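Local coordinates for protein serine protease inhibitor 4, isoform B (PDB 4P0F) that probably inhibits serine and cysteine endopeptidases, as members of the serpin family generally do, and is captured here in its cleaved form, at residues 218-223 / 233-238; 211-216 / 259-264; 51-56 / 301-306; 309-314 / 337-342; 197-202 / 380-385. All blocks are in the same frame, centred on the assembly; numbering follows the deposited sequence.

Interaction 1: 218-223 / 233-238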
# COMPACT_ATOMS: atom_id res chain seq x y z
N ALA A 218 12.91 20.49 3.05
CA ALA A 218 11.78 19.98 3.79
C ALA A 218 12.12 19.76 5.26
O ALA A 218 13.26 19.95 5.69
CB ALA A 218 11.29 18.69 3.17
N MET A 219 11.10 19.39 6.03
CA MET A 219 11.29 18.95 7.40
C MET A 219 10.45 17.72 7.60
O MET A 219 9.48 17.49 6.87
CB MET A 219 10.90 20.05 8.40
CG MET A 219 11.68 21.34 8.24
SD MET A 219 11.07 22.68 9.28
CE MET A 219 12.17 23.97 8.73
N ALA A 220 10.82 16.89 8.58
CA ALA A 220 10.08 15.68 8.83
C ALA A 220 9.86 15.46 10.31
O ALA A 220 10.63 15.93 11.14
CB ALA A 220 10.79 14.47 8.22
N LEU A 221 8.80 14.71 10.61
CA LEU A 221 8.39 14.42 11.97
C LEU A 221 7.82 13.00 11.97
O LEU A 221 7.20 12.57 11.00
CB LEU A 221 7.33 15.44 12.46
CG LEU A 221 7.00 15.52 13.95
CD1 LEU A 221 8.13 16.20 14.70
CD2 LEU A 221 5.70 16.27 14.15
N GLU A 222 8.10 12.27 13.04
CA GLU A 222 7.52 10.95 13.24
C GLU A 222 6.63 10.93 14.48
O GLU A 222 7.04 11.35 15.56
CB GLU A 222 8.61 9.89 13.39
CG GLU A 222 8.58 8.87 12.31
CD GLU A 222 9.68 7.85 12.43
OE1 GLU A 222 10.18 7.62 13.56
OE2 GLU A 222 10.04 7.27 11.39
N LEU A 223 5.41 10.44 14.30
CA LEU A 223 4.44 10.31 15.37
C LEU A 223 4.26 8.83 15.70
O LEU A 223 3.72 8.08 14.88
CB LEU A 223 3.11 10.94 14.96
CG LEU A 223 3.16 12.39 14.48
CD1 LEU A 223 1.77 12.89 14.12
CD2 LEU A 223 3.78 13.29 15.54
N LEU A 233 5.28 8.94 9.61
CA LEU A 233 6.28 9.89 9.16
C LEU A 233 5.60 10.92 8.28
O LEU A 233 4.90 10.56 7.35
CB LEU A 233 7.38 9.18 8.38
CG LEU A 233 8.44 10.07 7.73
CD1 LEU A 233 9.35 10.68 8.78
CD2 LEU A 233 9.21 9.25 6.71
N ILE A 234 5.79 12.19 8.61
CA ILE A 234 5.27 13.29 7.80
C ILE A 234 6.46 14.05 7.22
O ILE A 234 7.36 14.42 7.97
CB ILE A 234 4.40 14.26 8.64
CG1 ILE A 234 3.26 13.50 9.32
CG2 ILE A 234 3.84 15.37 7.77
CD1 ILE A 234 2.65 14.22 10.48
N VAL A 235 6.47 14.25 5.91
CA VAL A 235 7.52 15.04 5.27
C VAL A 235 6.85 16.25 4.64
O VAL A 235 6.02 16.13 3.76
CB VAL A 235 8.31 14.25 4.22
CG1 VAL A 235 9.56 15.01 3.84
CG2 VAL A 235 8.67 12.87 4.77
N LEU A 236 7.25 17.41 5.14
CA LEU A 236 6.59 18.68 4.87
C LEU A 236 7.53 19.61 4.09
O LEU A 236 8.57 20.01 4.62
CB LEU A 236 6.20 19.34 6.20
CG LEU A 236 5.44 20.65 6.14
CD1 LEU A 236 4.07 20.48 5.52
CD2 LEU A 236 5.33 21.23 7.56
N PRO A 237 7.16 19.96 2.85
CA PRO A 237 7.97 20.96 2.13
C PRO A 237 8.07 22.27 2.90
O PRO A 237 7.13 22.61 3.63
CB PRO A 237 7.21 21.15 0.82
CG PRO A 237 6.38 19.92 0.65
CD PRO A 237 6.05 19.44 2.03
N ASN A 238 9.16 23.00 2.74
CA ASN A 238 9.32 24.28 3.43
C ASN A 238 8.45 25.38 2.82
O ASN A 238 8.18 26.39 3.46
CB ASN A 238 10.78 24.74 3.42
CG ASN A 238 11.68 23.89 4.30
OD1 ASN A 238 11.23 23.19 5.20
ND2 ASN A 238 12.99 23.96 4.03
O HOH W 1 14.88 22.34 5.34
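Met219 and Leu236 face each other as a hydrogen-bonded pair of an antiparallel arrangement, and Leu221 with Ile234 repeats the pattern two residues further on. The bond from Leu236 N to Met219 O measures 2.8 Å and is almost perfectly straight. Its return partner, from Met219 N to Leu236 O, is a little longer at 3.0 Å and reaches the oxygen tilted 24° from the carbonyl plane. Leu221 and Ile234 also exchange both of their bonds. Between these two pairs the chains draw closer, and Ala220 CA comes within 3.1 Å of Ile234 O as a CA-H...O contact.

Side chains then fill the two faces. On the face of Ala220, Glu222, Leu233 and Val235, Leu233 holds CG anti to its backbone N (chi1 174°), and its CD1 lies 4.1 Å from Ala220 CB. The same methyl is 4.0 Å from the aliphatic CG of Glu222. Elsewhere Leu223 CD1 meets Ile234 CD1, also at 4.0 Å. At the end of the pairing, Asn238 crosses the Met219 side chain at about a right angle, OD1 lying 3.6 Å from Met219 CG. Asn238 ND2 is held by Asp217 and also gives a hydrogen to a water that in turn donates to Ala218 O.

Further out, Phe354 packs on Met219, Leu221, Ile234 and Leu236, strand 197-213 continues the pairing beyond Ala220 and Glu222, and strand 360-366 does so beyond Leu233 and Val235. The whole is a beta hairpin buried within the central part of sheet B of the serpin fold.

Interaction 2: 211-216 / 259-264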
# COMPACT_ATOMS: atom_id res chain seq x y z
N ALA A 211 13.42 15.99 12.02
CA ALA A 211 14.62 16.35 11.29
C ALA A 211 14.39 17.51 10.35
O ALA A 211 13.36 17.62 9.68
CB ALA A 211 15.17 15.15 10.50
N ASP A 212 15.40 18.37 10.28
CA ASP A 212 15.51 19.33 9.21
C ASP A 212 16.17 18.62 8.04
O ASP A 212 17.20 17.97 8.21
CB ASP A 212 16.35 20.53 9.64
CG ASP A 212 16.29 21.67 8.65
OD1 ASP A 212 15.23 21.88 8.03
OD2 ASP A 212 17.31 22.38 8.51
N LEU A 213 15.57 18.76 6.87
CA LEU A 213 16.03 18.12 5.65
C LEU A 213 16.35 19.18 4.59
O LEU A 213 15.66 19.29 3.59
CB LEU A 213 14.98 17.13 5.14
CG LEU A 213 14.60 16.02 6.12
CD1 LEU A 213 13.33 15.30 5.65
CD2 LEU A 213 15.75 15.04 6.29
N PRO A 214 17.42 19.95 4.82
CA PRO A 214 17.67 21.10 3.94
C PRO A 214 18.06 20.76 2.51
O PRO A 214 17.87 21.61 1.64
CB PRO A 214 18.82 21.84 4.65
CG PRO A 214 19.49 20.82 5.47
CD PRO A 214 18.41 19.87 5.91
N ALA A 215 18.59 19.56 2.25
CA ALA A 215 18.91 19.18 0.87
C ALA A 215 17.63 18.79 0.11
O ALA A 215 17.60 18.83 -1.12
CB ALA A 215 19.93 18.03 0.84
N LEU A 216 16.59 18.44 0.85
CA LEU A 216 15.25 18.22 0.29
C LEU A 216 14.33 19.45 0.40
O LEU A 216 13.18 19.40 -0.03
CB LEU A 216 14.57 17.05 0.99
CG LEU A 216 15.14 15.65 0.81
CD1 LEU A 216 14.43 14.68 1.74
CD2 LEU A 216 15.00 15.20 -0.63
N THR A 259 14.70 8.62 7.85
CA THR A 259 14.39 8.31 9.25
C THR A 259 15.64 8.29 10.13
O THR A 259 15.56 8.57 11.32
CB THR A 259 13.65 6.98 9.41
OG1 THR A 259 14.49 5.90 9.00
CG2 THR A 259 12.35 6.97 8.62
N GLN A 260 16.80 7.99 9.56
CA GLN A 260 18.01 8.02 10.36
C GLN A 260 18.43 9.46 10.71
O GLN A 260 19.22 9.66 11.62
CB GLN A 260 19.13 7.26 9.65
CG GLN A 260 18.99 5.76 9.82
CD GLN A 260 20.14 4.99 9.22
OE1 GLN A 260 21.30 5.18 9.59
NE2 GLN A 260 19.83 4.11 8.29
N SER A 261 17.86 10.44 10.03
CA SER A 261 18.16 11.85 10.31
C SER A 261 17.39 12.39 11.51
O SER A 261 17.72 13.43 12.04
CB SER A 261 17.84 12.72 9.09
OG SER A 261 18.56 12.27 7.95
N LEU A 262 16.34 11.68 11.91
CA LEU A 262 15.46 12.13 12.99
C LEU A 262 16.12 12.09 14.35
O LEU A 262 16.87 11.17 14.66
CB LEU A 262 14.22 11.26 13.01
CG LEU A 262 13.39 11.16 11.74
CD1 LEU A 262 12.33 10.07 11.90
CD2 LEU A 262 12.75 12.50 11.42
N TYR A 263 15.82 13.09 15.18
CA TYR A 263 16.28 13.13 16.57
C TYR A 263 15.16 13.71 17.43
O TYR A 263 14.39 14.53 16.96
CB TYR A 263 17.56 13.96 16.70
CG TYR A 263 17.41 15.40 16.26
CD1 TYR A 263 17.57 15.75 14.93
CD2 TYR A 263 17.12 16.40 17.18
CE1 TYR A 263 17.43 17.07 14.52
CE2 TYR A 263 16.99 17.72 16.78
CZ TYR A 263 17.14 18.04 15.44
OH TYR A 263 17.01 19.35 15.03
N GLU A 264 15.06 13.27 18.68
CA GLU A 264 14.02 13.76 19.58
C GLU A 264 14.20 15.24 19.93
O GLU A 264 15.29 15.66 20.31
CB GLU A 264 14.01 12.94 20.87
CG GLU A 264 13.54 11.51 20.69
CD GLU A 264 12.04 11.38 20.58
OE1 GLU A 264 11.34 12.41 20.66
OE2 GLU A 264 11.56 10.23 20.42
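Ala211 meets Ser261, Leu262 and Tyr263 at the end of a long strand, and the contact is made almost wholly by van der Waals packing. Ala211 CB points toward the other segment and lies 3.4 Å from Ser261 O. Ser261 CB comes alongside the same methyl, 3.9 Å from Ala211 CB. Leu262 carries CG anti to its carbonyl carbon (chi1 -56°), and its CD2 reaches Ala211 in two places: 3.6 Å from Ala211 N and 3.7 Å from Ala211 CB. Leu213 adds a looser touch, its CD2 standing 4.2 Å from Ser261 CB.

An aromatic ring contributes from another direction. Tyr263 CE1 approaches Ala211 CA at 4.3 Å, obliquely to the ring, while Ser261 O lies in the plane of that ring at its edge.

No hydrogen bond passes directly between the two segments; those present lie within a segment or run to neighbouring residues. Leu262 N bonds to Thr259 O at 3.3 Å, and Ser261 OG is taken up by Gln257 O in helix 255-260. On the other segment, a type I beta turn runs from Leu213 to Leu216 with a weak closing bond, and Ala211 pairs through its backbone with Ala220. Tyr263 pairs likewise with Tyr210. The contact thus joins the sheet B part of strand 197-213, next to strand 218-224 in the serpin fold, to the turn between helix 255-260 and strand 263-281.

With no polar link of its own, the contact probably depends on shape: a small methyl admitted close to a carbonyl oxygen and a leucine branch, while the neighbouring backbone bonds fix where the two chains run.

Interaction 3: 51-56 / 301-306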
# COMPACT_ATOMS: atom_id res chain seq x y z
N GLY A 51 4.03 -18.29 -9.59
CA GLY A 51 3.47 -19.09 -10.66
C GLY A 51 3.97 -18.70 -12.04
O GLY A 51 3.52 -19.26 -13.04
N ALA A 52 4.88 -17.74 -12.10
CA ALA A 52 5.40 -17.22 -13.36
C ALA A 52 6.68 -17.94 -13.78
O ALA A 52 7.38 -18.54 -12.97
CB ALA A 52 5.65 -15.72 -13.24
N GLU A 53 6.97 -17.86 -15.08
CA GLU A 53 8.13 -18.50 -15.66
C GLU A 53 8.85 -17.53 -16.58
O GLU A 53 8.31 -16.49 -16.95
CB GLU A 53 7.73 -19.75 -16.44
CG GLU A 53 7.11 -20.83 -15.59
CD GLU A 53 6.96 -22.13 -16.35
OE1 GLU A 53 5.82 -22.61 -16.51
OE2 GLU A 53 7.98 -22.67 -16.81
N ASN A 54 10.08 -17.88 -16.94
CA ASN A 54 10.79 -17.20 -18.03
C ASN A 54 10.85 -15.68 -17.85
O ASN A 54 11.05 -15.20 -16.74
CB ASN A 54 10.14 -17.57 -19.36
CG ASN A 54 9.98 -19.07 -19.54
OD1 ASN A 54 10.88 -19.84 -19.21
ND2 ASN A 54 8.82 -19.50 -20.04
N GLU A 55 10.67 -14.92 -18.93
CA GLU A 55 10.82 -13.45 -18.85
C GLU A 55 9.75 -12.79 -17.99
O GLU A 55 9.99 -11.74 -17.37
CB GLU A 55 10.82 -12.82 -20.25
CG GLU A 55 11.12 -11.33 -20.20
CD GLU A 55 11.02 -10.63 -21.55
OE1 GLU A 55 10.96 -11.31 -22.59
OE2 GLU A 55 10.99 -9.38 -21.54
N THR A 56 8.56 -13.38 -17.93
CA THR A 56 7.52 -12.86 -17.06
C THR A 56 8.01 -12.86 -15.61
O THR A 56 7.89 -11.86 -14.90
CB THR A 56 6.21 -13.68 -17.20
OG1 THR A 56 5.76 -13.62 -18.56
CG2 THR A 56 5.12 -13.15 -16.28
N PHE A 301 2.66 -17.97 -17.14
CA PHE A 301 2.21 -18.29 -15.80
C PHE A 301 1.91 -19.78 -15.69
O PHE A 301 0.96 -20.19 -15.01
CB PHE A 301 0.97 -17.47 -15.42
CG PHE A 301 1.27 -16.05 -15.06
CD1 PHE A 301 1.86 -15.73 -13.85
CD2 PHE A 301 0.95 -15.03 -15.93
CE1 PHE A 301 2.14 -14.42 -13.53
CE2 PHE A 301 1.23 -13.71 -15.60
CZ PHE A 301 1.82 -13.41 -14.40
N GLY A 302 2.75 -20.60 -16.33
CA GLY A 302 2.53 -22.02 -16.37
C GLY A 302 2.75 -22.79 -15.08
O GLY A 302 2.51 -24.00 -15.04
N LYS A 303 3.20 -22.10 -14.03
CA LYS A 303 3.44 -22.77 -12.77
C LYS A 303 2.29 -22.57 -11.78
O LYS A 303 2.36 -23.04 -10.65
CB LYS A 303 4.76 -22.32 -12.17
CG LYS A 303 5.94 -23.11 -12.76
CD LYS A 303 7.29 -22.44 -12.50
CE LYS A 303 7.87 -22.80 -11.14
NZ LYS A 303 9.17 -22.11 -10.91
N MET A 304 1.21 -21.92 -12.22
CA MET A 304 0.04 -21.71 -11.36
C MET A 304 -0.88 -22.93 -11.29
O MET A 304 -1.18 -23.41 -10.20
CB MET A 304 -0.75 -20.50 -11.85
CG MET A 304 -0.08 -19.20 -11.55
SD MET A 304 -1.06 -17.78 -12.06
CE MET A 304 -0.29 -16.48 -11.07
N LEU A 305 -1.31 -23.43 -12.44
CA LEU A 305 -2.32 -24.49 -12.52
C LEU A 305 -1.81 -25.78 -13.15
O LEU A 305 -0.91 -25.76 -13.99
CB LEU A 305 -3.52 -24.01 -13.33
CG LEU A 305 -4.23 -22.73 -12.87
CD1 LEU A 305 -5.35 -22.41 -13.84
CD2 LEU A 305 -4.76 -22.89 -11.47
N GLN A 306 -2.41 -26.91 -12.80
CA GLN A 306 -2.04 -28.16 -13.44
C GLN A 306 -2.40 -28.11 -14.93
O GLN A 306 -1.74 -28.71 -15.77
CB GLN A 306 -2.71 -29.34 -12.75
CG GLN A 306 -2.29 -29.46 -11.29
CD GLN A 306 -2.82 -30.70 -10.61
OE1 GLN A 306 -3.67 -31.40 -11.15
NE2 GLN A 306 -2.33 -30.96 -9.41
O HOH W 2 4.50 -20.45 -18.67
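The type I beta turn from Phe301 to Met304 packs against Gly51, Ala52 and Glu53, the approach to helix 54-64. Lys303 N, within the turn, donates to Gly51 O at 3.0 Å, bent to 145° at the hydrogen and tilted 34° from the carbonyl plane. The same oxygen receives a CA-H contact from Phe301 CA at 3.2 Å, so one carbonyl holds two points of the turn.

The Phe301 ring is met from two directions. Thr56 CG2, anti to its backbone N, sits over one face, 4.2 Å from the ring centroid, in a CH-pi contact. Ala52 CB comes in obliquely, 3.8 Å from Phe301 CE1. Thr56 OG1 bonds instead to Glu300.

Glu53 and Lys303 meet through their carbons, Glu53 CG lying 3.5 Å from Lys303 CD. A water accepts from Gly302 N and donates weakly to Glu53 OE1. An alanine in place of Glu53 would probably uncover Lys303 CD and leave that water without its carboxylate partner.

Since Glu53 OE2 and Lys303 NZ stand 6.0 Å apart, their opposite charges can attract only at a distance; the one direct hydrogen bond between the segments is that from Lys303 N, accompanied by apolar packing round the phenylalanine.

Interaction 4: 309-314 / 337-342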
# COMPACT_ATOMS: atom_id res chain seq x y z
N GLU A 309 -3.41 -24.64 -19.99
CA GLU A 309 -3.94 -23.39 -20.55
C GLU A 309 -3.00 -22.22 -20.29
O GLU A 309 -2.68 -21.94 -19.13
CB GLU A 309 -5.30 -23.04 -19.94
CG GLU A 309 -6.41 -23.99 -20.32
CD GLU A 309 -7.69 -23.73 -19.56
OE1 GLU A 309 -7.80 -22.67 -18.91
OE2 GLU A 309 -8.60 -24.60 -19.60
N PRO A 310 -2.56 -21.54 -21.35
CA PRO A 310 -1.79 -20.31 -21.10
C PRO A 310 -2.63 -19.25 -20.39
O PRO A 310 -3.82 -19.10 -20.70
CB PRO A 310 -1.39 -19.86 -22.50
CG PRO A 310 -1.41 -21.08 -23.31
CD PRO A 310 -2.52 -21.92 -22.77
N LEU A 311 -2.01 -18.53 -19.46
CA LEU A 311 -2.69 -17.54 -18.63
C LEU A 311 -2.06 -16.17 -18.78
O LEU A 311 -0.90 -16.05 -19.16
CB LEU A 311 -2.64 -17.94 -17.15
CG LEU A 311 -3.09 -19.36 -16.78
CD1 LEU A 311 -2.88 -19.60 -15.29
CD2 LEU A 311 -4.54 -19.58 -17.16
N LYS A 312 -2.83 -15.13 -18.46
CA LYS A 312 -2.30 -13.78 -18.34
C LYS A 312 -3.08 -12.98 -17.29
O LYS A 312 -4.16 -13.37 -16.87
CB LYS A 312 -2.33 -13.06 -19.69
CG LYS A 312 -3.71 -12.69 -20.16
CD LYS A 312 -3.66 -12.04 -21.54
CE LYS A 312 -5.04 -11.68 -22.03
NZ LYS A 312 -4.98 -11.01 -23.36
N VAL A 313 -2.52 -11.87 -16.86
CA VAL A 313 -3.19 -11.00 -15.89
C VAL A 313 -4.13 -10.05 -16.61
O VAL A 313 -3.72 -9.35 -17.54
CB VAL A 313 -2.15 -10.21 -15.06
CG1 VAL A 313 -2.83 -9.21 -14.16
CG2 VAL A 313 -1.29 -11.16 -14.26
N SER A 314 -5.40 -10.02 -16.19
CA SER A 314 -6.39 -9.14 -16.80
C SER A 314 -6.64 -7.86 -16.00
O SER A 314 -7.15 -6.88 -16.55
CB SER A 314 -7.72 -9.87 -16.96
OG SER A 314 -8.08 -10.50 -15.74
N MET A 337 -5.44 -9.32 -7.91
CA MET A 337 -4.91 -9.59 -9.25
C MET A 337 -5.72 -10.68 -9.90
O MET A 337 -5.74 -11.80 -9.41
CB MET A 337 -3.45 -10.03 -9.19
CG MET A 337 -2.45 -8.94 -8.82
SD MET A 337 -0.72 -9.47 -9.00
CE MET A 337 -0.89 -10.53 -10.44
N ALA A 338 -6.39 -10.35 -11.00
CA ALA A 338 -7.18 -11.33 -11.74
C ALA A 338 -6.34 -11.97 -12.82
O ALA A 338 -5.73 -11.27 -13.61
CB ALA A 338 -8.41 -10.68 -12.33
N VAL A 339 -6.34 -13.30 -12.86
CA VAL A 339 -5.58 -14.08 -13.84
C VAL A 339 -6.58 -14.88 -14.66
O VAL A 339 -7.43 -15.56 -14.09
CB VAL A 339 -4.56 -15.01 -13.17
CG1 VAL A 339 -3.82 -15.86 -14.20
CG2 VAL A 339 -3.56 -14.19 -12.35
N ARG A 340 -6.48 -14.77 -15.98
CA ARG A 340 -7.43 -15.41 -16.90
C ARG A 340 -6.71 -16.29 -17.90
O ARG A 340 -5.53 -16.13 -18.15
CB ARG A 340 -8.24 -14.35 -17.65
CG ARG A 340 -7.36 -13.36 -18.41
CD ARG A 340 -8.12 -12.63 -19.49
NE ARG A 340 -8.51 -13.56 -20.54
CZ ARG A 340 -9.41 -13.30 -21.48
NH1 ARG A 340 -10.03 -12.12 -21.52
NH2 ARG A 340 -9.70 -14.23 -22.38
N ARG A 341 -7.43 -17.21 -18.51
CA ARG A 341 -6.83 -17.93 -19.62
C ARG A 341 -6.75 -16.97 -20.81
O ARG A 341 -7.63 -16.13 -21.00
CB ARG A 341 -7.62 -19.18 -19.96
CG ARG A 341 -9.05 -18.96 -20.36
CD ARG A 341 -9.52 -20.11 -21.24
NE ARG A 341 -8.83 -20.10 -22.53
CZ ARG A 341 -8.73 -21.14 -23.34
NH1 ARG A 341 -9.27 -22.31 -23.02
NH2 ARG A 341 -8.07 -21.02 -24.49
N LYS A 342 -5.68 -17.07 -21.59
CA LYS A 342 -5.61 -16.34 -22.84
C LYS A 342 -6.70 -16.85 -23.77
O LYS A 342 -6.94 -18.06 -23.87
CB LYS A 342 -4.23 -16.49 -23.50
CG LYS A 342 -3.07 -16.09 -22.60
CD LYS A 342 -1.73 -16.25 -23.33
CE LYS A 342 -0.52 -16.05 -22.39
NZ LYS A 342 0.73 -16.49 -23.09
O HOH W 3 -10.75 -23.33 -20.88
O HOH W 4 -5.30 -20.13 -22.94
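Lys312 and Arg340 lie side by side and point the same way, with Lys312 CE 4.1 Å from Arg340 CD. Their like charges do not touch, and each has its own acid: Asp297 for Lys312, Glu160 for Arg340. Arg340 grips Arg341 O side-on with NE, at 2.8 Å, and NH2, the oxygen lying in the guanidinium plane. Arg341 grips Lys342 O likewise.

Glu309 crosses Arg341 obliquely, the carboxylate and guanidinium planes 35° apart. Glu309 OE2 stays 4.2 Å from Arg341 NH1, beyond a salt bridge, a water joining them. Glu309 OE2 is hydrogen-bonded to Tyr103 OH, and OE1 forms a salt bridge with Arg162. The extended Lys342 chain passes Pro310, with Lys342 CD 3.7 Å from Pro310 CB, before its NZ bonds to Asp297 O and Ala299 O.

On the buried face Leu311 meets Val339 at about a right angle, CB to CG1 3.8 Å. Val313 CG2 touches Met337 CE at 3.9 Å. Backbone bonds such as Arg340 N to Lys312 O join the strands.

Strand 328-341 is bonded to strand 311-324 on one side and strand 161-174 on the other, consistent with the cleaved reactive-centre loop inserted into serpin sheet A; helix 38-49 covers Met337.

Interaction 5: 197-202 / 380-385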
# COMPACT_ATOMS: atom_id res chain seq x y z
N VAL A 197 -8.39 27.12 2.51
CA VAL A 197 -9.62 26.59 3.09
C VAL A 197 -9.44 26.46 4.59
O VAL A 197 -8.31 26.36 5.07
CB VAL A 197 -9.99 25.22 2.49
CG1 VAL A 197 -10.38 25.37 1.03
CG2 VAL A 197 -8.82 24.27 2.65
N GLN A 198 -10.54 26.48 5.34
CA GLN A 198 -10.50 26.19 6.77
C GLN A 198 -10.81 24.72 7.01
O GLN A 198 -11.84 24.21 6.56
CB GLN A 198 -11.50 27.07 7.53
CG GLN A 198 -11.27 28.55 7.35
CD GLN A 198 -9.92 28.99 7.87
OE1 GLN A 198 -9.61 28.82 9.05
NE2 GLN A 198 -9.10 29.55 6.99
N VAL A 199 -9.92 24.03 7.72
CA VAL A 199 -10.10 22.63 8.08
C VAL A 199 -9.72 22.40 9.54
O VAL A 199 -8.94 23.15 10.10
CB VAL A 199 -9.26 21.71 7.17
CG1 VAL A 199 -9.65 21.91 5.71
CG2 VAL A 199 -7.78 21.95 7.38
N PRO A 200 -10.26 21.33 10.15
CA PRO A 200 -9.89 21.04 11.54
C PRO A 200 -8.42 20.72 11.69
O PRO A 200 -7.91 19.81 11.03
CB PRO A 200 -10.75 19.81 11.88
CG PRO A 200 -11.06 19.19 10.55
CD PRO A 200 -11.19 20.33 9.60
N MET A 201 -7.75 21.50 12.54
CA MET A 201 -6.33 21.33 12.83
C MET A 201 -6.13 20.90 14.27
O MET A 201 -6.53 21.61 15.20
CB MET A 201 -5.55 22.63 12.58
CG MET A 201 -5.48 23.01 11.14
SD MET A 201 -4.32 21.94 10.26
CE MET A 201 -4.28 22.80 8.69
N MET A 202 -5.49 19.75 14.44
CA MET A 202 -5.17 19.22 15.75
C MET A 202 -3.85 19.80 16.20
O MET A 202 -2.93 19.93 15.40
CB MET A 202 -5.10 17.69 15.69
CG MET A 202 -6.27 17.10 14.93
SD MET A 202 -6.31 15.30 14.92
CE MET A 202 -4.84 14.90 13.97
N LEU A 380 -7.54 19.72 0.60
CA LEU A 380 -8.50 19.46 1.66
C LEU A 380 -9.65 20.44 1.57
O LEU A 380 -9.48 21.55 1.08
CB LEU A 380 -7.85 19.55 3.03
CG LEU A 380 -6.82 18.48 3.38
CD1 LEU A 380 -6.18 18.79 4.72
CD2 LEU A 380 -7.46 17.09 3.40
N GLU A 381 -10.82 20.00 2.00
CA GLU A 381 -11.95 20.89 2.19
C GLU A 381 -12.79 20.40 3.36
O GLU A 381 -12.83 19.20 3.64
CB GLU A 381 -12.81 20.98 0.92
CG GLU A 381 -12.28 21.92 -0.15
CD GLU A 381 -11.41 21.24 -1.19
OE1 GLU A 381 -11.65 20.05 -1.51
OE2 GLU A 381 -10.47 21.90 -1.70
N GLU A 382 -13.43 21.34 4.05
CA GLU A 382 -14.52 21.01 4.95
C GLU A 382 -15.76 20.90 4.09
O GLU A 382 -16.12 21.85 3.41
CB GLU A 382 -14.70 22.08 6.03
CG GLU A 382 -13.83 21.90 7.27
CD GLU A 382 -13.98 23.04 8.26
OE1 GLU A 382 -14.79 23.96 8.01
OE2 GLU A 382 -13.28 23.03 9.30
N ASN A 383 -16.38 19.73 4.06
CA ASN A 383 -17.60 19.58 3.29
C ASN A 383 -18.73 20.32 3.99
O ASN A 383 -18.96 20.14 5.19
CB ASN A 383 -17.96 18.11 3.10
CG ASN A 383 -19.11 17.92 2.13
OD1 ASN A 383 -19.42 18.80 1.33
ND2 ASN A 383 -19.76 16.76 2.20
N THR A 384 -19.43 21.16 3.23
CA THR A 384 -20.55 21.92 3.75
C THR A 384 -21.87 21.21 3.48
O THR A 384 -22.93 21.65 3.94
CB THR A 384 -20.60 23.32 3.13
OG1 THR A 384 -20.63 23.21 1.70
CG2 THR A 384 -19.36 24.12 3.54
N PHE A 385 -21.82 20.11 2.73
CA PHE A 385 -23.01 19.30 2.45
C PHE A 385 -23.08 18.12 3.39
O PHE A 385 -22.05 17.52 3.72
CB PHE A 385 -23.00 18.77 1.00
CG PHE A 385 -23.20 19.83 -0.05
CD1 PHE A 385 -24.46 20.15 -0.52
CD2 PHE A 385 -22.10 20.49 -0.60
CE1 PHE A 385 -24.64 21.12 -1.50
CE2 PHE A 385 -22.27 21.46 -1.57
CZ PHE A 385 -23.54 21.77 -2.02
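Val197 turns CG1 anti to its carbonyl carbon (chi1 -68°), which puts CG2 between the backbone N and the carbonyl carbon, and it is CG2 that presses on the tail, 3.2 Å from Leu380 O. The other branch, CG1, lies 4.1 Å from Glu381 CG. In Glu382, CG is likewise anti to the carbonyl carbon, and the chain continues extended (chi2 176°) across the carbonyl of Gln198.

That carboxylate makes a polar encounter without a bond: Glu382 CD is 3.0 Å from Gln198 O, and OE1 and OE2 are each 3.3 Å from the same oxygen. The nearby carbonyl oxygen would probably disfavour the negative charge and might raise the pKa of the carboxylate somewhat. Glu382 OE2 also meets Pro200 tip to tip, 3.4 Å from Pro200 CD.

Strand 197-213 belongs here to sheet C of the serpin fold, bonded to strand 185-189 and, from Pro200 onward, to strand 263-281. The tail after strand 370-377 lies across it, the two touching parts running 73° apart.

An alanine in place of Val197 lacks both methyls, and would probably open a gap beside Leu380 O and Glu381 CG and hold the tail less closely against the strand. Val199 CG1 touches Leu380 CB at 4.0 Å, the two side chains crossing at about a right angle. Leu380 further packs on Phe189 and Pro272, while Gln198 NE2 is drawn off to Thr188.

Interactions 1 and 2 adjoin each other: strand 197-213 and strand 218-224 are neighbours in the sheet, and Ala220 N reaches Ala211 O at 2.9 Å, yet backbone bonding dominates the first and bare packing the second. Interactions 3 and 4 touch at the far side of the molecule, where Phe301 CE2 packs on Val313 CG2; there buried apolar residues adjoin charged ones nearer the surface. Interaction 5 is the surface contact, with no hydrogen bond across it, and its strand 197-213 also supplies interaction 2, the centres about 29 Å apart. Interactions 1 and 4 are the two hairpin contacts, one largely buried, the other edged with arginine and lysine.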